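PDB 4OZK: putative bacteriocin from Brevibacillus laterosporus, which probably kills or inhibits a broad range of competing bacteria as a leaderless class IId bacteriocin with a defensin-like fold. Local coordinates for residues P5-G10 against I32-T37; W11-Y16 against M25-Y30. All coordinates share one frame; numbering follows the deposited sequence.

Contact 1. Residues P5-G10 against I32-T37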
# COMPACT_ATOMS: atom_id res chain seq x y z
N PRO A 5 -2.54 8.86 13.64
CA PRO A 5 -2.65 9.40 15.00
C PRO A 5 -4.03 10.02 15.28
O PRO A 5 -4.54 9.90 16.40
CB PRO A 5 -1.56 10.47 15.04
CG PRO A 5 -0.54 9.98 14.08
CD PRO A 5 -1.32 9.34 12.96
N ASP A 6 -4.61 10.68 14.28
CA ASP A 6 -5.97 11.22 14.38
C ASP A 6 -6.91 10.58 13.37
O ASP A 6 -7.88 9.91 13.75
CB ASP A 6 -5.98 12.73 14.19
CG ASP A 6 -5.39 13.47 15.36
OD1 ASP A 6 -5.46 12.92 16.48
OD2 ASP A 6 -4.86 14.58 15.14
N ALA A 7 -6.62 10.78 12.09
CA ALA A 7 -7.49 10.30 11.04
C ALA A 7 -6.77 10.13 9.71
O ALA A 7 -5.75 10.79 9.44
CB ALA A 7 -8.68 11.23 10.88
N ILE A 8 -7.32 9.24 8.88
CA ILE A 8 -6.93 9.10 7.48
C ILE A 8 -7.62 10.19 6.64
O ILE A 8 -8.84 10.39 6.75
CB ILE A 8 -7.30 7.69 6.96
CG1 ILE A 8 -6.44 6.62 7.63
CG2 ILE A 8 -7.16 7.61 5.43
CD1 ILE A 8 -6.88 5.19 7.35
N SER A 9 -6.86 10.91 5.81
CA SER A 9 -7.41 11.96 4.94
C SER A 9 -7.38 11.56 3.47
O SER A 9 -8.01 12.21 2.63
CB SER A 9 -6.64 13.27 5.12
OG SER A 9 -5.27 13.09 4.85
N GLY A 10 -6.65 10.50 3.15
CA GLY A 10 -6.45 10.13 1.76
C GLY A 10 -5.97 8.72 1.56
O GLY A 10 -5.67 8.01 2.53
N ILE A 32 -3.00 8.16 3.56
CA ILE A 32 -2.43 9.46 3.89
C ILE A 32 -3.08 9.94 5.19
O ILE A 32 -4.32 9.92 5.31
CB ILE A 32 -2.63 10.48 2.74
CG1 ILE A 32 -2.04 9.92 1.43
CG2 ILE A 32 -2.02 11.85 3.10
CD1 ILE A 32 -2.33 10.78 0.18
N CYS A 33 -2.27 10.35 6.16
CA CYS A 33 -2.81 10.80 7.45
C CYS A 33 -3.07 12.30 7.45
O CYS A 33 -2.44 13.05 6.68
CB CYS A 33 -1.85 10.45 8.60
SG CYS A 33 -1.59 8.68 8.84
N MET A 34 -4.01 12.74 8.29
CA MET A 34 -4.33 14.17 8.42
C MET A 34 -3.08 14.98 8.72
O MET A 34 -2.94 16.12 8.26
CB MET A 34 -5.31 14.41 9.56
CG MET A 34 -6.76 14.22 9.22
SD MET A 34 -7.75 15.37 10.20
CE MET A 34 -6.91 15.28 11.77
N ASN A 35 -2.18 14.38 9.49
CA ASN A 35 -0.96 15.07 9.93
C ASN A 35 0.13 15.16 8.86
O ASN A 35 1.17 15.79 9.06
CB ASN A 35 -0.42 14.42 11.22
CG ASN A 35 0.27 13.08 10.97
OD1 ASN A 35 0.13 12.47 9.91
ND2 ASN A 35 1.03 12.62 11.97
N GLY A 36 -0.11 14.52 7.71
CA GLY A 36 0.80 14.64 6.59
C GLY A 36 1.60 13.38 6.33
O GLY A 36 2.21 13.23 5.27
N THR A 37 1.59 12.46 7.29
CA THR A 37 2.33 11.21 7.15
C THR A 37 1.59 10.20 6.28
O THR A 37 0.41 10.37 5.99
CB THR A 37 2.64 10.57 8.52
OG1 THR A 37 1.42 10.21 9.17
CG2 THR A 37 3.42 11.54 9.39
O HOH W 1 -3.23 12.00 11.73
O HOH W 2 -2.70 15.00 4.74
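Met34 and Ser9 reach the opposite segment through their torsions: Met34 has CG anti to its own carbonyl carbon (chi1 -83°), which lays CG beside Ala7 CB, and Ser9 has OG between its backbone N and carbonyl carbon (chi1 58°), which brings OG close to the carbonyl oxygens of Ile32 and Cys33. Further bends at chi2 and chi3 take the Met34 chain across the Asp6 side chain at about a right angle, its CE 3.6 Å from Asp6 CB. In the backbone, Met34 N donates to Ala7 O at 2.9 Å. A classic beta bulge then shifts the register of this antiparallel pair by one: Ser9 and Gly10 both face Ile32, whose O accepts from Ser9 N at 2.8 Å and, less directly, from Gly10 N at 3.2 Å. Ile32 N answers with a 2.9 Å bond to Gly10 O. One water accepts from Asp6 N and, weakly, from Asn35 N; a second donates to Cys33 O and lies 3.2 Å from Ser9 OG. From the last strand residue, Cys33, a type I turn runs to Gly36, and Pro5 CG rests 3.7 Å from Asn35 ND2. Cys33 SG, 4.2 Å from Pro5 CD, forms the disulfide to Cys4.

Contact 2. Residues W11-Y16 against M25-Y30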
# COMPACT_ATOMS: atom_id res chain seq x y z
N TRP A 11 -5.86 8.31 0.30
CA TRP A 11 -5.56 6.92 -0.04
C TRP A 11 -4.71 6.88 -1.32
O TRP A 11 -5.03 7.56 -2.31
CB TRP A 11 -6.88 6.17 -0.25
CG TRP A 11 -6.82 4.70 0.01
CD1 TRP A 11 -6.73 3.70 -0.92
CD2 TRP A 11 -6.88 4.05 1.30
NE1 TRP A 11 -6.73 2.47 -0.29
CE2 TRP A 11 -6.81 2.66 1.06
CE3 TRP A 11 -6.98 4.51 2.61
CZ2 TRP A 11 -6.84 1.73 2.11
CZ3 TRP A 11 -7.01 3.59 3.65
CH2 TRP A 11 -6.93 2.21 3.39
N THR A 12 -3.62 6.13 -1.28
CA THR A 12 -2.69 5.99 -2.42
C THR A 12 -2.05 4.61 -2.43
O THR A 12 -2.24 3.81 -1.51
CB THR A 12 -1.53 7.02 -2.37
OG1 THR A 12 -0.74 6.82 -1.19
CG2 THR A 12 -2.05 8.43 -2.38
N HIS A 13 -1.26 4.35 -3.47
CA HIS A 13 -0.55 3.09 -3.58
C HIS A 13 0.65 3.23 -4.51
O HIS A 13 0.64 4.04 -5.43
CB HIS A 13 -1.48 1.99 -4.12
CG HIS A 13 -2.17 2.37 -5.40
ND1 HIS A 13 -1.56 2.28 -6.63
CD2 HIS A 13 -3.42 2.84 -5.62
CE1 HIS A 13 -2.41 2.68 -7.57
NE2 HIS A 13 -3.55 3.02 -6.98
N THR A 14 1.68 2.42 -4.25
CA THR A 14 2.78 2.27 -5.18
C THR A 14 2.31 1.53 -6.42
O THR A 14 1.19 0.99 -6.47
CB THR A 14 3.95 1.50 -4.51
OG1 THR A 14 3.59 0.12 -4.33
CG2 THR A 14 4.28 2.11 -3.15
N ASP A 15 3.16 1.50 -7.44
CA ASP A 15 2.84 0.75 -8.64
C ASP A 15 3.20 -0.73 -8.51
O ASP A 15 4.11 -1.10 -7.76
CB ASP A 15 3.51 1.39 -9.85
CG ASP A 15 2.81 2.66 -10.28
OD1 ASP A 15 1.61 2.83 -9.95
OD2 ASP A 15 3.47 3.49 -10.96
N TYR A 16 2.47 -1.57 -9.24
CA TYR A 16 2.71 -3.01 -9.21
C TYR A 16 4.16 -3.37 -9.61
O TYR A 16 4.75 -2.75 -10.50
CB TYR A 16 1.71 -3.72 -10.13
CG TYR A 16 0.38 -4.08 -9.48
CD1 TYR A 16 0.33 -4.97 -8.41
CD2 TYR A 16 -0.82 -3.57 -9.97
CE1 TYR A 16 -0.88 -5.33 -7.81
CE2 TYR A 16 -2.05 -3.92 -9.39
CZ TYR A 16 -2.06 -4.81 -8.32
OH TYR A 16 -3.26 -5.18 -7.73
N MET A 25 2.35 -10.23 -9.17
CA MET A 25 2.58 -8.81 -8.95
C MET A 25 2.01 -8.32 -7.63
O MET A 25 0.93 -8.76 -7.20
CB MET A 25 1.96 -7.98 -10.08
CG MET A 25 2.36 -8.42 -11.48
SD MET A 25 1.60 -7.31 -12.67
CE MET A 25 0.23 -6.69 -11.69
N TYR A 26 2.73 -7.41 -6.98
CA TYR A 26 2.27 -6.82 -5.72
C TYR A 26 2.48 -5.31 -5.73
O TYR A 26 3.32 -4.78 -6.47
CB TYR A 26 3.03 -7.43 -4.54
CG TYR A 26 4.50 -7.05 -4.52
CD1 TYR A 26 4.95 -5.95 -3.79
CD2 TYR A 26 5.44 -7.79 -5.25
CE1 TYR A 26 6.29 -5.59 -3.78
CE2 TYR A 26 6.78 -7.45 -5.25
CZ TYR A 26 7.20 -6.35 -4.51
OH TYR A 26 8.54 -6.02 -4.52
N ARG A 27 1.70 -4.61 -4.91
CA ARG A 27 1.97 -3.21 -4.65
C ARG A 27 1.60 -2.90 -3.22
O ARG A 27 0.95 -3.72 -2.55
CB ARG A 27 1.20 -2.30 -5.62
CG ARG A 27 -0.31 -2.37 -5.51
CD ARG A 27 -0.95 -1.52 -6.60
NE ARG A 27 -2.41 -1.50 -6.48
CZ ARG A 27 -3.23 -1.00 -7.39
NH1 ARG A 27 -2.75 -0.47 -8.50
NH2 ARG A 27 -4.54 -1.04 -7.18
N HIS A 28 2.00 -1.73 -2.75
CA HIS A 28 1.79 -1.34 -1.36
C HIS A 28 0.70 -0.27 -1.27
O HIS A 28 0.78 0.75 -1.96
CB HIS A 28 3.09 -0.80 -0.78
CG HIS A 28 4.17 -1.83 -0.64
ND1 HIS A 28 3.93 -3.18 -0.78
CD2 HIS A 28 5.49 -1.70 -0.37
CE1 HIS A 28 5.06 -3.85 -0.60
NE2 HIS A 28 6.02 -2.97 -0.36
N VAL A 29 -0.31 -0.50 -0.44
CA VAL A 29 -1.37 0.49 -0.24
C VAL A 29 -1.07 1.37 0.97
O VAL A 29 -0.85 0.87 2.08
CB VAL A 29 -2.75 -0.15 -0.09
CG1 VAL A 29 -3.80 0.93 0.11
CG2 VAL A 29 -3.08 -0.98 -1.32
N TYR A 30 -1.05 2.68 0.74
CA TYR A 30 -0.70 3.63 1.79
C TYR A 30 -1.88 4.54 2.09
O TYR A 30 -2.49 5.09 1.17
CB TYR A 30 0.49 4.48 1.33
CG TYR A 30 1.84 3.82 1.51
CD1 TYR A 30 2.58 4.02 2.68
CD2 TYR A 30 2.39 3.01 0.52
CE1 TYR A 30 3.82 3.43 2.85
CE2 TYR A 30 3.63 2.40 0.68
CZ TYR A 30 4.34 2.62 1.85
OH TYR A 30 5.57 2.04 2.03
O HOH W 3 -0.24 -0.14 -10.36
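The guanidinium of Arg27 is sandwiched between two rings of the facing segment, His13 on one face and Tyr16 on the other. Its plane is turned 26° from the imidazole, with centres 3.8 Å apart, and 13° from the phenol, with centres 4.5 Å apart. Arg27 CG sits between the backbone N and the carbonyl carbon, and the chain runs extended from there to NE, which carries CD over the centre of the Tyr16 ring, 3.7 Å from its centroid, in a CH-pi contact. Met25 covers the opposite face of the same ring: its CE lies 3.4 Å from Tyr16 CG, offset toward the rim. A bond from His13 ND1 to Thr14 O, nearly in the imidazole plane, orients that ring, while a water at the guanidinium edge, joining Arg27 NH1 to Tyr16 N, and a salt bridge from Arg27 NE to Glu44 on strand 38-48 hold the guanidinium. The Tyr16 face probably favours the cation.

Along the backbone, Thr12 and Tyr30 form a hydrogen-bonded pair through both N-H groups, followed by the non-hydrogen-bonded pair His13 and Val29. At Thr14 a side chain replaces a carbonyl: its OG1 accepts from His28 N at 2.9 Å, nearly straight at 171°, while Thr14 N donates to His28 O. The Val29 CG1 methyl packs against NE1, CE2 and CZ2 of the Trp11 indole, 3.3 Å from NE1. With 11-13 and 25-30 nearly antiparallel, this is a beta hairpin within the three-stranded antiparallel sheet of a defensin-like module.

How the contacts relate
From the N terminus, the chain passes through residues 5-10 and directly into 11-16, so the first segments of both contacts run into or along strand 8-19. After the turn it returns along strand 24-33, where 25-30 meets 11-16: contact 2 closes the inner loop, with eight residues between its segments. Two residues later 32-37 meets 5-10, and contact 1 closes a loop of 21 intervening residues around it. The contacts are therefore nested, not crossed, with centres about 17 Å apart. They meet where Ile32 CD1 packs 3.5 Å from Thr12 CG2. Together they join one hairpin, whose second strand also pairs with strand 38-48.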